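Local coordinates for hydrolase, isochorismatase family (Pseudomonas putida, PDB 4L07), which probably hydrolyses the amide bond of maleamate to give maleate and ammonia, as a maleamate amidase of the isochorismatase family, at residues I66-P78 and M89-I101. Residues are numbered along the deposited sequence; the frame is centred on the assembly and turned at random.
Sequences IFTTIAYHPGEIP and MAALLYGSRLVEI
Two backbone hydrogen bonds clamp Y72 against the 89-101 segment: its N donates to L92 O (2.8 Å), and its O accepts from Y94 N (3.1 Å). Together they make a single beta bridge between Y72 and L93, a worked example of how a loop can be fastened to the residues that follow a strand of the parallel sheet in the isochorismatase fold. Here that strand is 65-70, and the loop follows helix 82-85. L92 lies at the centre of an inverse gamma turn, and its O also receives a CA-H...O contact from A71 CA. Farther back, a chi1 of -169° turns T69 OG1 away from its own backbone N and toward V99 O, to which it donates at 2.8 Å, tilted 23° from the carbonyl plane.

The Y94 ring is sandwiched. On one face the H73 imidazole forms an offset stack, centroids 3.8 Å apart and planes at 10°; over the centre of the opposite face sits A71 CB, a CH-pi contact at 4.0 Å. The Y94 hydroxyl reaches K117 NZ, which also hydrogen-bonds A71 O and forms a salt bridge with E76 OE2, while E76 OE2 receives H73 N and so helps to fix the histidine backbone beside the stack. A leucine in place of Y94 would probably leave the H73 imidazole without its stacking partner and K117 short of one hydrogen-bonding partner. V113 of a second subunit packs on H73, placing this corner at a subunit interface.

Packing continues outward in both directions: I77 CG2 rests on A90 CB, and I101 CG2 on F67 CD2. The one carbon pair closer than usual van der Waals contact is V99 CG1 with A71 CB, at 3.3 Å.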
loop_
_atom_site.group_PDB
_atom_site.type_symbol
_atom_site.label_atom_id
_atom_site.label_comp_id
_atom_site.label_asym_id
_atom_site.label_seq_id
_atom_site.Cartn_x
_atom_site.Cartn_y
_atom_site.Cartn_z
ATOM N N ILE A 66 -9.334 -1.807 -17.880
ATOM C CA ILE A 66 -9.870 -1.762 -16.514
ATOM C C ILE A 66 -10.528 -0.408 -16.222
ATOM O O ILE A 66 -9.907 0.645 -16.411
ATOM C CB ILE A 66 -8.769 -2.057 -15.466
ATOM C CG1 ILE A 66 -8.148 -3.437 -15.714
ATOM C CG2 ILE A 66 -9.334 -1.990 -14.049
ATOM C CD1 ILE A 66 -6.823 -3.655 -15.011
ATOM N N PHE A 67 -11.784 -0.448 -15.776
ATOM C CA PHE A 67 -12.534 0.747 -15.387
ATOM C C PHE A 67 -12.521 0.921 -13.876
ATOM O O PHE A 67 -12.558 -0.062 -13.138
ATOM C CB PHE A 67 -13.994 0.629 -15.839
ATOM C CG PHE A 67 -14.178 0.634 -17.330
ATOM C CD1 PHE A 67 -13.947 -0.514 -18.088
ATOM C CD2 PHE A 67 -14.615 1.787 -17.979
ATOM C CE1 PHE A 67 -14.121 -0.506 -19.467
ATOM C CE2 PHE A 67 -14.795 1.801 -19.358
ATOM C CZ PHE A 67 -14.545 0.656 -20.101
ATOM N N THR A 68 -12.483 2.172 -13.418
ATOM C CA THR A 68 -12.590 2.470 -11.991
ATOM C C THR A 68 -13.836 3.291 -11.686
ATOM O O THR A 68 -14.352 4.003 -12.551
ATOM C CB THR A 68 -11.337 3.201 -11.449
ATOM O OG1 THR A 68 -11.392 4.585 -11.801
ATOM C CG2 THR A 68 -10.063 2.595 -12.017
ATOM N N THR A 69 -14.317 3.177 -10.455
ATOM C CA THR A 69 -15.441 3.966 -9.971
ATOM C C THR A 69 -15.239 4.224 -8.481
ATOM O O THR A 69 -14.656 3.392 -7.769
ATOM C CB THR A 69 -16.806 3.273 -10.252
ATOM O OG1 THR A 69 -17.886 4.182 -10.001
ATOM C CG2 THR A 69 -16.988 2.023 -9.390
ATOM N N ILE A 70 -15.692 5.386 -8.027
ATOM C CA ILE A 70 -15.751 5.697 -6.607
ATOM C C ILE A 70 -17.152 5.335 -6.111
ATOM O O ILE A 70 -18.154 5.840 -6.631
ATOM C CB ILE A 70 -15.484 7.199 -6.336
ATOM C CG1 ILE A 70 -14.036 7.574 -6.705
ATOM C CG2 ILE A 70 -15.796 7.538 -4.882
ATOM C CD1 ILE A 70 -13.760 9.070 -6.736
ATOM N N ALA A 71 -17.222 4.461 -5.112
ATOM C CA ALA A 71 -18.502 4.082 -4.507
ATOM C C ALA A 71 -18.341 3.845 -3.011
ATOM O O ALA A 71 -17.347 3.253 -2.586
ATOM C CB ALA A 71 -19.057 2.835 -5.178
ATOM N N TYR A 72 -19.313 4.317 -2.228
ATOM C CA TYR A 72 -19.304 4.183 -0.763
ATOM C C TYR A 72 -20.515 3.468 -0.194
ATOM O O TYR A 72 -21.633 3.620 -0.685
ATOM C CB TYR A 72 -19.244 5.549 -0.082
ATOM C CG TYR A 72 -18.091 6.386 -0.538
ATOM C CD1 TYR A 72 -16.794 6.096 -0.121
ATOM C CD2 TYR A 72 -18.291 7.454 -1.407
ATOM C CE1 TYR A 72 -15.722 6.857 -0.556
ATOM C CE2 TYR A 72 -17.228 8.221 -1.846
ATOM C CZ TYR A 72 -15.948 7.918 -1.411
ATOM O OH TYR A 72 -14.885 8.666 -1.842
ATOM N N HIS A 73 -20.280 2.707 0.872
ATOM C CA HIS A 73 -21.358 2.290 1.753
ATOM C C HIS A 73 -21.619 3.425 2.697
ATOM O O HIS A 73 -20.687 4.149 3.062
ATOM C CB HIS A 73 -20.960 1.041 2.531
ATOM C CG HIS A 73 -20.668 -0.147 1.657
ATOM N ND1 HIS A 73 -21.628 -0.788 0.961
ATOM C CD2 HIS A 73 -19.474 -0.813 1.389
ATOM C CE1 HIS A 73 -21.076 -1.807 0.277
ATOM N NE2 HIS A 73 -19.757 -1.822 0.543
ATOM N N PRO A 74 -22.887 3.613 3.109
ATOM C CA PRO A 74 -23.245 4.717 4.008
ATOM C C PRO A 74 -22.353 4.828 5.253
ATOM O O PRO A 74 -21.976 5.934 5.643
ATOM C CB PRO A 74 -24.681 4.378 4.410
ATOM C CG PRO A 74 -25.214 3.649 3.225
ATOM C CD PRO A 74 -24.074 2.840 2.688
ATOM N N GLY A 75 -22.003 3.691 5.852
ATOM C CA GLY A 75 -21.180 3.674 7.065
ATOM C C GLY A 75 -19.750 4.161 6.864
ATOM O O GLY A 75 -19.079 4.527 7.826
ATOM N N GLU A 76 -19.278 4.153 5.619
ATOM C CA GLU A 76 -17.921 4.609 5.305
ATOM C C GLU A 76 -17.799 6.132 5.289
ATOM O O GLU A 76 -16.715 6.671 5.548
ATOM C CB GLU A 76 -17.457 4.054 3.960
ATOM C CG GLU A 76 -17.148 2.566 3.969
ATOM C CD GLU A 76 -16.745 2.036 2.602
ATOM O OE1 GLU A 76 -15.753 1.285 2.532
ATOM O OE2 GLU A 76 -17.409 2.368 1.595
ATOM N N ILE A 77 -18.900 6.818 4.979
ATOM C CA ILE A 77 -18.890 8.283 4.806
ATOM C C ILE A 77 -18.242 9.043 5.987
ATOM O O ILE A 77 -17.315 9.833 5.775
ATOM C CB ILE A 77 -20.303 8.847 4.464
ATOM C CG1 ILE A 77 -20.948 8.099 3.280
ATOM C CG2 ILE A 77 -20.257 10.351 4.221
ATOM C CD1 ILE A 77 -20.329 8.354 1.921
ATOM N N PRO A 78 -18.688 8.784 7.238
ATOM C CA PRO A 78 -18.066 9.505 8.355
ATOM C C PRO A 78 -16.635 9.066 8.691
ATOM O O PRO A 78 -15.948 9.754 9.446
ATOM C CB PRO A 78 -19.012 9.225 9.533
ATOM C CG PRO A 78 -19.715 7.964 9.168
ATOM C CD PRO A 78 -19.852 7.987 7.673
ATOM N N MET A 89 -18.755 14.048 -3.007
ATOM C CA MET A 89 -18.447 12.646 -3.253
ATOM C C MET A 89 -19.309 11.682 -2.433
ATOM O O MET A 89 -19.444 10.513 -2.793
ATOM C CB MET A 89 -16.958 12.378 -3.005
ATOM C CG MET A 89 -16.042 13.256 -3.844
ATOM S SD MET A 89 -16.179 12.944 -5.611
ATOM C CE MET A 89 -15.079 14.214 -6.237
ATOM N N ALA A 90 -19.892 12.171 -1.344
ATOM C CA ALA A 90 -20.734 11.328 -0.488
ATOM C C ALA A 90 -22.000 10.835 -1.201
ATOM O O ALA A 90 -22.639 9.883 -0.749
ATOM C CB ALA A 90 -21.083 12.060 0.802
ATOM N N ALA A 91 -22.351 11.480 -2.317
ATOM C CA ALA A 91 -23.507 11.080 -3.129
ATOM C C ALA A 91 -23.277 9.783 -3.915
ATOM O O ALA A 91 -24.228 9.164 -4.409
ATOM C CB ALA A 91 -23.902 12.216 -4.073
ATOM N N LEU A 92 -22.016 9.359 -4.002
ATOM C CA LEU A 92 -21.618 8.201 -4.798
ATOM C C LEU A 92 -21.785 6.897 -4.012
ATOM O O LEU A 92 -20.811 6.269 -3.602
ATOM C CB LEU A 92 -20.174 8.376 -5.311
ATOM C CG LEU A 92 -19.842 9.535 -6.279
ATOM C CD1 LEU A 92 -20.571 9.415 -7.607
ATOM C CD2 LEU A 92 -20.103 10.912 -5.706
ATOM N N LEU A 93 -23.040 6.493 -3.823
ATOM C CA LEU A 93 -23.376 5.346 -2.971
ATOM C C LEU A 93 -23.593 4.084 -3.788
ATOM O O LEU A 93 -24.133 4.154 -4.895
ATOM C CB LEU A 93 -24.634 5.648 -2.143
ATOM C CG LEU A 93 -24.597 6.770 -1.099
ATOM C CD1 LEU A 93 -26.003 7.132 -0.635
ATOM C CD2 LEU A 93 -23.710 6.416 0.088
ATOM N N TYR A 94 -23.175 2.933 -3.248
ATOM C CA TYR A 94 -23.436 1.639 -3.890
ATOM C C TYR A 94 -24.927 1.546 -4.206
ATOM O O TYR A 94 -25.758 2.028 -3.433
ATOM C CB TYR A 94 -23.060 0.463 -2.978
ATOM C CG TYR A 94 -21.584 0.149 -2.850
ATOM C CD1 TYR A 94 -20.810 0.773 -1.883
ATOM C CD2 TYR A 94 -20.965 -0.800 -3.671
ATOM C CE1 TYR A 94 -19.461 0.484 -1.738
ATOM C CE2 TYR A 94 -19.608 -1.094 -3.536
ATOM C CZ TYR A 94 -18.862 -0.450 -2.560
ATOM O OH TYR A 94 -17.512 -0.725 -2.385
ATOM N N GLY A 95 -25.256 0.944 -5.346
ATOM C CA GLY A 95 -26.652 0.773 -5.748
ATOM C C GLY A 95 -27.300 1.994 -6.383
ATOM O O GLY A 95 -28.457 1.927 -6.813
ATOM N N SER A 96 -26.575 3.111 -6.439
ATOM C CA SER A 96 -27.086 4.312 -7.111
ATOM C C SER A 96 -26.619 4.372 -8.565
ATOM O O SER A 96 -25.637 3.730 -8.944
ATOM C CB SER A 96 -26.686 5.590 -6.358
ATOM O OG SER A 96 -25.323 5.926 -6.585
ATOM N N ARG A 97 -27.321 5.156 -9.379
ATOM C CA ARG A 97 -26.922 5.365 -10.767
ATOM C C ARG A 97 -25.574 6.091 -10.870
ATOM O O ARG A 97 -24.839 5.895 -11.834
ATOM C CB ARG A 97 -28.005 6.140 -11.531
ATOM C CG ARG A 97 -27.800 6.174 -13.040
ATOM C CD ARG A 97 -28.976 6.827 -13.754
ATOM N NE ARG A 97 -28.719 6.975 -15.185
ATOM C CZ ARG A 97 -28.157 8.044 -15.746
ATOM N NH1 ARG A 97 -27.965 8.089 -17.060
ATOM N NH2 ARG A 97 -27.785 9.072 -14.997
ATOM N N LEU A 98 -25.254 6.903 -9.861
ATOM C CA LEU A 98 -24.051 7.750 -9.874
ATOM C C LEU A 98 -22.771 6.928 -10.031
ATOM O O LEU A 98 -21.805 7.385 -10.644
ATOM C CB LEU A 98 -23.950 8.588 -8.585
ATOM C CG LEU A 98 -24.939 9.636 -8.025
ATOM C CD1 LEU A 98 -24.479 11.077 -8.235
ATOM C CD2 LEU A 98 -26.396 9.421 -8.427
ATOM N N VAL A 99 -22.780 5.711 -9.486
ATOM C CA VAL A 99 -21.589 4.865 -9.429
ATOM C C VAL A 99 -21.431 3.961 -10.657
ATOM O O VAL A 99 -20.378 3.347 -10.861
ATOM C CB VAL A 99 -21.590 4.045 -8.120
ATOM C CG1 VAL A 99 -20.481 3.005 -8.113
ATOM C CG2 VAL A 99 -21.464 4.984 -6.926
ATOM N N GLU A 100 -22.479 3.891 -11.479
ATOM C CA GLU A 100 -22.466 3.067 -12.685
ATOM C C GLU A 100 -21.608 3.697 -13.768
ATOM O O GLU A 100 -21.637 4.920 -13.954
ATOM C CB GLU A 100 -23.896 2.868 -13.204
ATOM C CG GLU A 100 -24.763 1.990 -12.316
ATOM C CD GLU A 100 -24.363 0.525 -12.375
ATOM O OE1 GLU A 100 -24.230 -0.094 -11.298
ATOM O OE2 GLU A 100 -24.169 -0.009 -13.492
ATOM N N ILE A 101 -20.863 2.859 -14.483
ATOM C CA ILE A 101 -19.998 3.310 -15.567
ATOM C C ILE A 101 -20.885 3.792 -16.710
ATOM O O ILE A 101 -21.840 3.114 -17.085
ATOM C CB ILE A 101 -19.034 2.192 -16.040
ATOM C CG1 ILE A 101 -18.161 1.682 -14.872
ATOM C CG2 ILE A 101 -18.161 2.659 -17.201
ATOM C CD1 ILE A 101 -17.352 2.755 -14.159
#